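Local coordinates for FrpC operon protein (Neisseria meningitidis, PDB 5EDF), which binds the RTX protein FrpC and, though its own function is not settled, is an iron-regulated protein putatively involved in adhesion, at residues 63-68 and 74-79; 34-39 and 85-90; 99-104 and 209-214. All blocks are in the same frame, centred on the assembly; numbering follows the deposited sequence.

Contact 1: residues 63-68 and 74-79; sequences ISVYYK and WVLEPY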
loop_
_atom_site.group_PDB
_atom_site.type_symbol
_atom_site.label_atom_id
_atom_site.label_comp_id
_atom_site.label_asym_id
_atom_site.label_seq_id
_atom_site.Cartn_x
_atom_site.Cartn_y
_atom_site.Cartn_z
ATOM N N ILE A 63 0.094 -3.931 -7.469
ATOM C CA ILE A 63 1.405 -3.323 -7.697
ATOM C C ILE A 63 2.324 -3.617 -6.527
ATOM O O ILE A 63 1.846 -3.955 -5.428
ATOM C CB ILE A 63 1.309 -1.802 -7.966
ATOM C CG1 ILE A 63 0.829 -1.012 -6.749
ATOM C CG2 ILE A 63 0.453 -1.529 -9.206
ATOM C CD1 ILE A 63 1.072 0.521 -6.883
ATOM N N SER A 64 3.621 -3.487 -6.742
ATOM C CA SER A 64 4.604 -3.728 -5.700
ATOM C C SER A 64 5.558 -2.553 -5.693
ATOM O O SER A 64 6.049 -2.131 -6.726
ATOM C CB SER A 64 5.316 -5.079 -5.924
ATOM O OG SER A 64 4.430 -6.182 -5.996
ATOM N N VAL A 65 5.794 -2.004 -4.507
ATOM C CA VAL A 65 6.701 -0.876 -4.330
ATOM C C VAL A 65 7.792 -1.162 -3.315
ATOM O O VAL A 65 7.547 -1.747 -2.251
ATOM C CB VAL A 65 5.965 0.398 -3.922
ATOM C CG1 VAL A 65 5.005 0.900 -5.027
ATOM C CG2 VAL A 65 5.162 0.190 -2.619
ATOM N N TYR A 66 9.002 -0.765 -3.657
ATOM C CA TYR A 66 10.096 -0.765 -2.715
ATOM C C TYR A 66 10.011 0.507 -1.889
ATOM O O TYR A 66 9.839 1.605 -2.441
ATOM C CB TYR A 66 11.441 -0.825 -3.458
ATOM C CG TYR A 66 12.686 -0.651 -2.614
ATOM C CD1 TYR A 66 13.038 -1.577 -1.654
ATOM C CD2 TYR A 66 13.499 0.433 -2.787
ATOM C CE1 TYR A 66 14.172 -1.431 -0.894
ATOM C CE2 TYR A 66 14.653 0.564 -2.048
ATOM C CZ TYR A 66 14.965 -0.355 -1.093
ATOM O OH TYR A 66 16.134 -0.214 -0.328
ATOM N N TYR A 67 10.114 0.371 -0.573
ATOM C CA TYR A 67 10.097 1.555 0.297
ATOM C C TYR A 67 11.470 1.740 0.881
ATOM O O TYR A 67 12.148 0.784 1.249
ATOM C CB TYR A 67 8.994 1.488 1.357
ATOM C CG TYR A 67 9.194 0.455 2.468
ATOM C CD1 TYR A 67 9.923 0.750 3.594
ATOM C CD2 TYR A 67 8.672 -0.825 2.348
ATOM C CE1 TYR A 67 10.110 -0.193 4.589
ATOM C CE2 TYR A 67 8.828 -1.759 3.330
ATOM C CZ TYR A 67 9.543 -1.451 4.462
ATOM O OH TYR A 67 9.692 -2.420 5.438
ATOM N N LYS A 68 11.889 3.008 0.899
ATOM C CA LYS A 68 13.259 3.371 1.237
ATOM C C LYS A 68 13.336 4.609 2.117
ATOM O O LYS A 68 12.657 5.604 1.868
ATOM C CB LYS A 68 14.002 3.632 -0.082
ATOM C CG LYS A 68 15.450 3.931 0.029
ATOM C CD LYS A 68 16.076 4.137 -1.331
ATOM C CE LYS A 68 15.776 5.485 -1.965
ATOM N NZ LYS A 68 16.585 5.710 -3.209
ATOM N N TRP A 74 10.392 8.716 4.001
ATOM C CA TRP A 74 10.400 7.462 3.260
ATOM C C TRP A 74 9.885 7.754 1.855
ATOM O O TRP A 74 9.034 8.638 1.670
ATOM C CB TRP A 74 9.455 6.452 3.884
ATOM C CG TRP A 74 9.810 5.992 5.275
ATOM C CD1 TRP A 74 9.376 6.515 6.457
ATOM C CD2 TRP A 74 10.619 4.860 5.612
ATOM N NE1 TRP A 74 9.884 5.791 7.511
ATOM C CE2 TRP A 74 10.658 4.778 7.024
ATOM C CE3 TRP A 74 11.319 3.911 4.867
ATOM C CZ2 TRP A 74 11.366 3.778 7.695
ATOM C CZ3 TRP A 74 12.015 2.937 5.532
ATOM C CH2 TRP A 74 12.029 2.866 6.933
ATOM N N VAL A 75 10.365 7.000 0.870
ATOM C CA VAL A 75 9.866 7.098 -0.500
ATOM C C VAL A 75 9.539 5.726 -1.046
ATOM O O VAL A 75 10.051 4.727 -0.543
ATOM C CB VAL A 75 10.849 7.829 -1.459
ATOM C CG1 VAL A 75 11.066 9.240 -0.977
ATOM C CG2 VAL A 75 12.151 7.052 -1.596
ATOM N N LEU A 76 8.691 5.700 -2.068
ATOM C CA LEU A 76 8.301 4.483 -2.771
ATOM C C LEU A 76 8.907 4.477 -4.151
ATOM O O LEU A 76 8.894 5.494 -4.857
ATOM C CB LEU A 76 6.782 4.388 -2.924
ATOM C CG LEU A 76 5.975 4.574 -1.653
ATOM C CD1 LEU A 76 4.478 4.515 -1.985
ATOM C CD2 LEU A 76 6.390 3.613 -0.524
ATOM N N GLU A 77 9.362 3.300 -4.568
ATOM C CA GLU A 77 9.999 3.151 -5.878
ATOM C C GLU A 77 9.480 1.953 -6.635
ATOM O O GLU A 77 9.246 0.913 -6.037
ATOM C CB GLU A 77 11.517 2.979 -5.724
ATOM C CG GLU A 77 12.173 4.159 -5.071
ATOM C CD GLU A 77 13.681 4.079 -4.968
ATOM O OE1 GLU A 77 14.265 2.987 -5.105
ATOM O OE2 GLU A 77 14.298 5.147 -4.729
ATOM N N PRO A 78 9.419 2.050 -7.978
ATOM C CA PRO A 78 9.276 0.853 -8.807
ATOM C C PRO A 78 10.605 0.135 -8.881
ATOM O O PRO A 78 11.630 0.637 -8.413
ATOM C CB PRO A 78 8.933 1.442 -10.165
ATOM C CG PRO A 78 9.689 2.730 -10.198
ATOM C CD PRO A 78 9.657 3.237 -8.811
ATOM N N TYR A 79 10.594 -1.042 -9.508
ATOM C CA TYR A 79 11.832 -1.758 -9.778
ATOM C C TYR A 79 12.780 -0.905 -10.595
ATOM O O TYR A 79 12.398 -0.357 -11.659
ATOM C CB TYR A 79 11.495 -3.056 -10.521
ATOM C CG TYR A 79 12.632 -3.984 -10.881
ATOM C CD1 TYR A 79 12.788 -5.198 -10.228
ATOM C CD2 TYR A 79 13.529 -3.668 -11.900
ATOM C CE1 TYR A 79 13.794 -6.079 -10.578
ATOM C CE2 TYR A 79 14.546 -4.556 -12.272
ATOM C CZ TYR A 79 14.679 -5.759 -11.605
ATOM O OH TYR A 79 15.681 -6.691 -11.926
HETATM O O HOH W 1 16.892 3.205 -4.946
#

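Contact 2: residues 34-39 and 85-90; sequences YLARYT and AHFIQF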
loop_
_atom_site.group_PDB
_atom_site.type_symbol
_atom_site.label_atom_id
_atom_site.label_comp_id
_atom_site.label_asym_id
_atom_site.label_seq_id
_atom_site.Cartn_x
_atom_site.Cartn_y
_atom_site.Cartn_z
ATOM N N TYR A 34 6.286 -0.999 -11.614
ATOM C CA TYR A 34 5.427 -1.245 -10.452
ATOM C C TYR A 34 4.759 -2.610 -10.491
ATOM O O TYR A 34 3.969 -2.912 -9.622
ATOM C CB TYR A 34 4.342 -0.157 -10.394
ATOM C CG TYR A 34 4.889 1.207 -10.050
ATOM C CD1 TYR A 34 5.363 1.507 -8.771
ATOM C CD2 TYR A 34 4.972 2.199 -11.011
ATOM C CE1 TYR A 34 5.880 2.767 -8.474
ATOM C CE2 TYR A 34 5.461 3.442 -10.698
ATOM C CZ TYR A 34 5.913 3.726 -9.434
ATOM O OH TYR A 34 6.439 4.977 -9.129
ATOM N N LEU A 35 5.091 -3.424 -11.492
ATOM C CA LEU A 35 4.426 -4.712 -11.746
ATOM C C LEU A 35 5.339 -5.919 -11.581
ATOM O O LEU A 35 5.244 -6.888 -12.348
ATOM C CB LEU A 35 3.768 -4.705 -13.131
ATOM C CG LEU A 35 2.763 -3.562 -13.382
ATOM C CD1 LEU A 35 2.435 -3.484 -14.876
ATOM C CD2 LEU A 35 1.524 -3.692 -12.519
ATOM N N ALA A 36 6.180 -5.901 -10.559
ATOM C CA ALA A 36 7.167 -6.951 -10.371
ATOM C C ALA A 36 6.579 -8.356 -10.250
ATOM O O ALA A 36 7.251 -9.356 -10.592
ATOM C CB ALA A 36 8.091 -6.646 -9.172
ATOM N N ARG A 37 5.349 -8.487 -9.751
ATOM C CA ARG A 37 4.750 -9.835 -9.691
ATOM C C ARG A 37 4.341 -10.398 -11.066
ATOM O O ARG A 37 4.127 -11.614 -11.215
ATOM C CB ARG A 37 3.540 -9.884 -8.773
ATOM C CG ARG A 37 3.877 -9.713 -7.333
ATOM C CD ARG A 37 2.650 -9.699 -6.449
ATOM N NE ARG A 37 2.945 -9.734 -5.032
ATOM C CZ ARG A 37 3.124 -10.829 -4.304
ATOM N NH1 ARG A 37 3.049 -12.039 -4.868
ATOM N NH2 ARG A 37 3.346 -10.724 -3.019
ATOM N N TYR A 38 4.296 -9.526 -12.050
ATOM C CA TYR A 38 3.844 -9.885 -13.401
ATOM C C TYR A 38 5.043 -10.049 -14.303
ATOM O O TYR A 38 5.173 -9.396 -15.335
ATOM C CB TYR A 38 2.890 -8.810 -13.919
ATOM C CG TYR A 38 1.669 -8.515 -13.095
ATOM C CD1 TYR A 38 0.428 -8.924 -13.485
ATOM C CD2 TYR A 38 1.735 -7.702 -11.986
ATOM C CE1 TYR A 38 -0.730 -8.578 -12.778
ATOM C CE2 TYR A 38 0.596 -7.357 -11.284
ATOM C CZ TYR A 38 -0.619 -7.780 -11.683
ATOM O OH TYR A 38 -1.750 -7.450 -10.975
ATOM N N THR A 39 5.918 -10.960 -13.902
ATOM C CA THR A 39 7.191 -11.190 -14.566
ATOM C C THR A 39 7.419 -12.690 -14.707
ATOM O O THR A 39 6.724 -13.519 -14.057
ATOM C CB THR A 39 8.379 -10.550 -13.807
ATOM O OG1 THR A 39 8.408 -11.057 -12.449
ATOM C CG2 THR A 39 8.257 -9.088 -13.742
ATOM N N ALA A 85 17.899 -5.787 -6.226
ATOM C CA ALA A 85 18.154 -6.929 -5.358
ATOM C C ALA A 85 17.069 -7.114 -4.310
ATOM O O ALA A 85 16.787 -8.245 -3.907
ATOM C CB ALA A 85 19.513 -6.806 -4.699
ATOM N N HIS A 86 16.431 -6.013 -3.912
ATOM C CA HIS A 86 15.320 -6.089 -2.967
ATOM C C HIS A 86 14.116 -6.773 -3.596
ATOM O O HIS A 86 13.426 -7.588 -2.952
ATOM C CB HIS A 86 14.971 -4.720 -2.422
ATOM C CG HIS A 86 16.084 -4.111 -1.636
ATOM N ND1 HIS A 86 16.324 -4.446 -0.317
ATOM C CD2 HIS A 86 17.063 -3.237 -1.984
ATOM C CE1 HIS A 86 17.395 -3.796 0.108
ATOM N NE2 HIS A 86 17.861 -3.053 -0.880
ATOM N N PHE A 87 13.835 -6.444 -4.867
ATOM C CA PHE A 87 12.776 -7.131 -5.617
ATOM C C PHE A 87 13.075 -8.595 -5.886
ATOM O O PHE A 87 12.166 -9.427 -5.839
ATOM C CB PHE A 87 12.475 -6.410 -6.928
ATOM C CG PHE A 87 11.655 -5.170 -6.755
ATOM C CD1 PHE A 87 10.280 -5.267 -6.684
ATOM C CD2 PHE A 87 12.224 -3.899 -6.663
ATOM C CE1 PHE A 87 9.493 -4.139 -6.549
ATOM C CE2 PHE A 87 11.424 -2.765 -6.502
ATOM C CZ PHE A 87 10.094 -2.864 -6.447
ATOM N N ILE A 88 14.332 -8.935 -6.165
ATOM C CA ILE A 88 14.677 -10.335 -6.396
ATOM C C ILE A 88 14.426 -11.163 -5.131
ATOM O O ILE A 88 13.871 -12.250 -5.197
ATOM C CB ILE A 88 16.139 -10.487 -6.847
ATOM C CG1 ILE A 88 16.262 -9.965 -8.273
ATOM C CG2 ILE A 88 16.576 -11.932 -6.760
ATOM C CD1 ILE A 88 17.635 -9.717 -8.724
ATOM N N GLN A 89 14.847 -10.655 -3.982
ATOM C CA GLN A 89 14.546 -11.304 -2.727
ATOM C C GLN A 89 13.034 -11.452 -2.497
ATOM O O GLN A 89 12.532 -12.502 -2.100
ATOM C CB GLN A 89 15.230 -10.562 -1.581
ATOM C CG GLN A 89 15.003 -11.190 -0.206
ATOM C CD GLN A 89 15.731 -12.487 -0.045
ATOM O OE1 GLN A 89 16.966 -12.505 -0.021
ATOM N NE2 GLN A 89 14.980 -13.591 0.070
ATOM N N PHE A 90 12.311 -10.374 -2.740
ATOM C CA PHE A 90 10.857 -10.364 -2.613
ATOM C C PHE A 90 10.215 -11.424 -3.497
ATOM O O PHE A 90 9.324 -12.137 -3.067
ATOM C CB PHE A 90 10.387 -8.953 -2.986
ATOM C CG PHE A 90 8.931 -8.844 -3.326
ATOM C CD1 PHE A 90 7.985 -8.806 -2.347
ATOM C CD2 PHE A 90 8.536 -8.746 -4.652
ATOM C CE1 PHE A 90 6.640 -8.687 -2.691
ATOM C CE2 PHE A 90 7.191 -8.630 -4.978
ATOM C CZ PHE A 90 6.269 -8.609 -3.999
#

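Contact 3: residues 99-104 and 209-214; sequences DDIVIR and VGYHQQ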
loop_
_atom_site.group_PDB
_atom_site.type_symbol
_atom_site.label_atom_id
_atom_site.label_comp_id
_atom_site.label_asym_id
_atom_site.label_seq_id
_atom_site.Cartn_x
_atom_site.Cartn_y
_atom_site.Cartn_z
ATOM N N ASP A 99 6.357 -3.655 -0.561
ATOM C CA ASP A 99 4.954 -3.721 -0.170
ATOM C C ASP A 99 4.066 -3.951 -1.393
ATOM O O ASP A 99 4.364 -3.465 -2.491
ATOM C CB ASP A 99 4.541 -2.410 0.512
ATOM C CG ASP A 99 5.263 -2.143 1.794
ATOM O OD1 ASP A 99 5.643 -3.086 2.504
ATOM O OD2 ASP A 99 5.430 -0.932 2.131
ATOM N N ASP A 100 2.963 -4.664 -1.197
ATOM C CA ASP A 100 1.959 -4.891 -2.226
ATOM C C ASP A 100 0.774 -3.994 -2.010
ATOM O O ASP A 100 0.303 -3.843 -0.871
ATOM C CB ASP A 100 1.511 -6.339 -2.203
ATOM C CG ASP A 100 2.608 -7.272 -2.643
ATOM O OD1 ASP A 100 3.038 -7.164 -3.792
ATOM O OD2 ASP A 100 2.997 -8.115 -1.812
ATOM N N ILE A 101 0.271 -3.394 -3.068
ATOM C CA ILE A 101 -0.878 -2.503 -2.993
ATOM C C ILE A 101 -1.938 -3.015 -3.946
ATOM O O ILE A 101 -1.673 -3.162 -5.145
ATOM C CB ILE A 101 -0.480 -1.031 -3.304
ATOM C CG1 ILE A 101 0.584 -0.539 -2.305
ATOM C CG2 ILE A 101 -1.750 -0.165 -3.316
ATOM C CD1 ILE A 101 1.267 0.736 -2.715
ATOM N N VAL A 102 -3.112 -3.353 -3.416
ATOM C CA VAL A 102 -4.172 -3.977 -4.201
ATOM C C VAL A 102 -5.195 -2.920 -4.579
ATOM O O VAL A 102 -5.798 -2.279 -3.717
ATOM C CB VAL A 102 -4.784 -5.161 -3.473
ATOM C CG1 VAL A 102 -5.945 -5.760 -4.290
ATOM C CG2 VAL A 102 -3.745 -6.228 -3.186
ATOM N N ILE A 103 -5.417 -2.786 -5.883
ATOM C CA ILE A 103 -6.293 -1.778 -6.469
ATOM C C ILE A 103 -7.473 -2.467 -7.129
ATOM O O ILE A 103 -7.281 -3.357 -7.970
ATOM C CB ILE A 103 -5.553 -0.939 -7.512
ATOM C CG1 ILE A 103 -4.316 -0.302 -6.916
ATOM C CG2 ILE A 103 -6.493 0.137 -8.112
ATOM C CD1 ILE A 103 -3.358 0.326 -7.934
ATOM N N ARG A 104 -8.682 -2.037 -6.782
ATOM C CA ARG A 104 -9.935 -2.511 -7.395
ATOM C C ARG A 104 -10.797 -1.320 -7.707
ATOM O O ARG A 104 -10.594 -0.239 -7.171
ATOM C CB ARG A 104 -10.726 -3.430 -6.457
ATOM C CG ARG A 104 -9.976 -4.655 -6.094
ATOM C CD ARG A 104 -10.824 -5.565 -5.209
ATOM N NE ARG A 104 -11.811 -6.210 -6.048
ATOM C CZ ARG A 104 -11.786 -7.485 -6.461
ATOM N NH1 ARG A 104 -10.864 -8.339 -6.053
ATOM N NH2 ARG A 104 -12.729 -7.899 -7.270
ATOM N N VAL A 209 0.978 8.581 7.517
ATOM C CA VAL A 209 0.275 9.485 6.597
ATOM C C VAL A 209 1.129 9.826 5.390
ATOM O O VAL A 209 0.629 9.865 4.258
ATOM C CB VAL A 209 -0.243 10.776 7.323
ATOM C CG1 VAL A 209 -0.811 11.772 6.305
ATOM C CG2 VAL A 209 -1.330 10.390 8.312
ATOM N N GLY A 210 2.425 10.043 5.583
ATOM C CA GLY A 210 3.310 10.323 4.466
ATOM C C GLY A 210 3.266 9.225 3.424
ATOM O O GLY A 210 3.233 9.498 2.221
ATOM N N TYR A 211 3.313 7.985 3.876
ATOM C CA TYR A 211 3.253 6.837 2.960
ATOM C C TYR A 211 1.941 6.897 2.201
ATOM O O TYR A 211 1.941 6.754 0.959
ATOM C CB TYR A 211 3.426 5.550 3.775
ATOM C CG TYR A 211 3.622 4.274 2.962
ATOM C CD1 TYR A 211 4.770 3.536 3.082
ATOM C CD2 TYR A 211 2.632 3.824 2.092
ATOM C CE1 TYR A 211 4.949 2.363 2.365
ATOM C CE2 TYR A 211 2.813 2.670 1.367
ATOM C CZ TYR A 211 3.974 1.934 1.494
ATOM O OH TYR A 211 4.080 0.774 0.721
ATOM N N HIS A 212 0.837 7.079 2.908
ATOM C CA HIS A 212 -0.442 7.088 2.229
ATOM C C HIS A 212 -0.580 8.223 1.240
ATOM O O HIS A 212 -1.131 8.021 0.156
ATOM C CB HIS A 212 -1.619 7.062 3.197
ATOM C CG HIS A 212 -2.892 6.832 2.488
ATOM N ND1 HIS A 212 -3.099 5.692 1.726
ATOM C CD2 HIS A 212 -3.997 7.592 2.343
ATOM C CE1 HIS A 212 -4.262 5.787 1.124
ATOM N NE2 HIS A 212 -4.842 6.925 1.493
ATOM N N GLN A 213 -0.041 9.395 1.561
ATOM C CA GLN A 213 -0.071 10.500 0.620
ATOM C C GLN A 213 0.678 10.121 -0.656
ATOM O O GLN A 213 0.265 10.481 -1.765
ATOM C CB GLN A 213 0.534 11.768 1.249
ATOM C CG GLN A 213 -0.326 12.364 2.324
ATOM C CD GLN A 213 0.353 13.489 3.108
ATOM O OE1 GLN A 213 1.572 13.555 3.207
ATOM N NE2 GLN A 213 -0.448 14.329 3.711
ATOM N N GLN A 214 1.799 9.410 -0.522
ATOM C CA GLN A 214 2.533 8.947 -1.690
ATOM C C GLN A 214 1.714 7.942 -2.509
ATOM O O GLN A 214 1.707 7.998 -3.715
ATOM C CB GLN A 214 3.880 8.362 -1.277
ATOM C CG GLN A 214 4.811 9.433 -0.680
ATOM C CD GLN A 214 5.950 8.817 0.089
ATOM O OE1 GLN A 214 6.381 7.706 -0.211
ATOM N NE2 GLN A 214 6.437 9.521 1.096
#

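Contact 1: residues 63-68 and 74-79
Trp74 lays its indole beside the ring of Tyr67, the two side chains pointing the same way. They form an offset edge-to-face stack: the edge of Tyr67 is directed at the face of the indole, planes 61° apart, and Tyr67 CD1 comes to 3.6 Å from Trp74 CZ3. Large aromatics with a polar end suit this place, because Trp74 NE1 is hydrogen-bonded to Glu207, and Tyr67 OH to Glu199 and to Arg198 N. Val75 N donates to Lys68 O at 2.9 Å and Lys68 N to Val75 O, making a hydrogen-bonded pair, while the beta-branched Val75 fits the extended strand and turns CG2 to the aliphatic part of Lys68. The two strands are the arms of a beta hairpin, in which 73-77 is the outermost strand of the large antiparallel sheet and 61-70 the next one in. Leu76 faces Tyr67 in the intervening non-hydrogen-bonded pair. Its branched end fills the side under helix 205-224: Leu76 CD2 rests 3.9 Å from Tyr67 CB, Leu76 CB meets Val65 CB at 4.2 Å, and Tyr211 of that helix covers this apolar side. Glu77 points to the same face of the sheet as Val75, Lys68 and Tyr66; its N reaches Tyr66 O at 2.8 Å, and Tyr66 N bonds back to Glu77 O. Long and flexible, Lys68 and Glu77 reach each other diagonally across the strands on this partly exposed face: a bend at chi3 (77°) swings Lys68 NZ into a salt bridge with Glu77 OE2 at 2.8 Å, on the syn side, 25° out of the carboxylate plane. Glu77 OE1 lies in plane at the edge of the Tyr66 ring, 3.5 Å from Tyr66 CD2. A water accepts from Lys68 NZ and donates to Glu77 OE1, to which Asn83 ND2 also bonds.

Contact 2: residues 34-39 and 85-90
Ala36 and Phe87 are the point of nearest backbone approach, their CA atoms 7.4 Å apart, where a type I beta turn from Leu35 to Tyr38 comes up against the side of helix 84-93. The turn is closed by Tyr38 N bonding to Leu35 O at 2.8 Å. Thr39 adds a side-chain tie, its OG1 donating to Ala36 O from 25° outside the carbonyl plane, which occupies a turn carbonyl that the local backbone bonds do not use. Alanine suits the contact point: its lone methyl allows the turn to come close to a bulky ring, and Ala36 CB lies 3.6 Å from Phe87 CD1 and 3.9 Å from Phe87 CE1. One helical turn further on, Phe90 meets Arg37. With Phe90 CG anti to the backbone N (chi1 162°) the ring extends away from the helix, bringing its far atom CZ over one face of the guanidinium, 3.7 Å from Arg37 NE and just as far from NH2. The two planes are nearly perpendicular, at 84°, so a ring carbon sits above the flat cation while the N-H groups, which lie in the guanidinium plane, can be used by polar partners at its edge. Arg37 NE makes a salt bridge to Asp100, with a longer, weak ion pair to Glu62. Arginine thus serves twice, its extended chain carrying the charge past the turn and its flat head receiving an aromatic. The helix is the one that follows strand 73-77 and precedes strand 98-105. Phe87 packs further on Tyr66 and Val98, and Phe90 on Ser64 and Val98, so these rings lie between the helix and strands 61-70 and 98-105, while Ala36 also touches Trp46 of the short strand 45-46.

Contact 3: residues 99-104 and 209-214
Tyr211 reaches from helix 205-224 to the carboxylate of Asp99 and donates its hydroxyl proton to it, OH to OD2 2.6 Å. The two side chains meet at a slant, with the phenol ring and carboxylate planes 43° apart. OD2 approaches at the edge of the ring, near its plane, and so lies 3.3 Å from Tyr211 CE1 as well. On the aspartate, the hydroxyl takes the anti lone pair of OD2, the one turned away from OD1. That brings it alongside the CB end of the group, with Tyr211 OH 3.2 Å from Asp99 CB. Tyrosine fits the distance to be bridged: the CA atoms of Asp99 and Tyr211 are 11.1 Å apart, and with CG anti to the backbone N (chi1 -170°) the ring extends from the helix as a long arm with a polar end. Aspartate suits the other end, since a short, buried side chain can offer both oxygens to several donors. OD2 also accepts from Phe196 N, and OD1 from Ile197 N, so at least three donors grip the group. The short hydroxyl bond and these backbone N-H groups would probably stabilise a negative charge there despite burial. Ile101, two residues on and on the same side of the strand, brings CD1 to 4.4 Å from Tyr211 OH and gives the ring's end an apolar flank. The strand is an inner one of the large antiparallel sheet, between 61-70 and 189-193. Asp99 packs on Tyr67 of the first, Tyr211 meets the ring of Phe196, Ile101 packs on Ile63 and on Val191 and Tyr193, and His212 extends the helix packing across the sheet to Val182 and Ser184 of strand 178-186.

From the N terminus the chain first passes the turn at 34-39, and contact 2 closes when helix 84-93 comes back to it 46 residues later. Nested inside that loop is contact 1, a hairpin with five residues between its segments. Contact 3 follows in series: strand 98-105 opens it and the C-terminal helix closes it, after 104 intervening residues that include the other six strands of the large sheet. Asp100, already paired with Arg37, is also hydrogen-bonded by Ser64 OG, and so joins the 34-39 turn and strand 61-70 to strand 98-105. Gln214 fastens helix 205-224 to the edge strand through Trp74 O, and stacked Tyr66 and His86 link helix 84-93 to the hairpin.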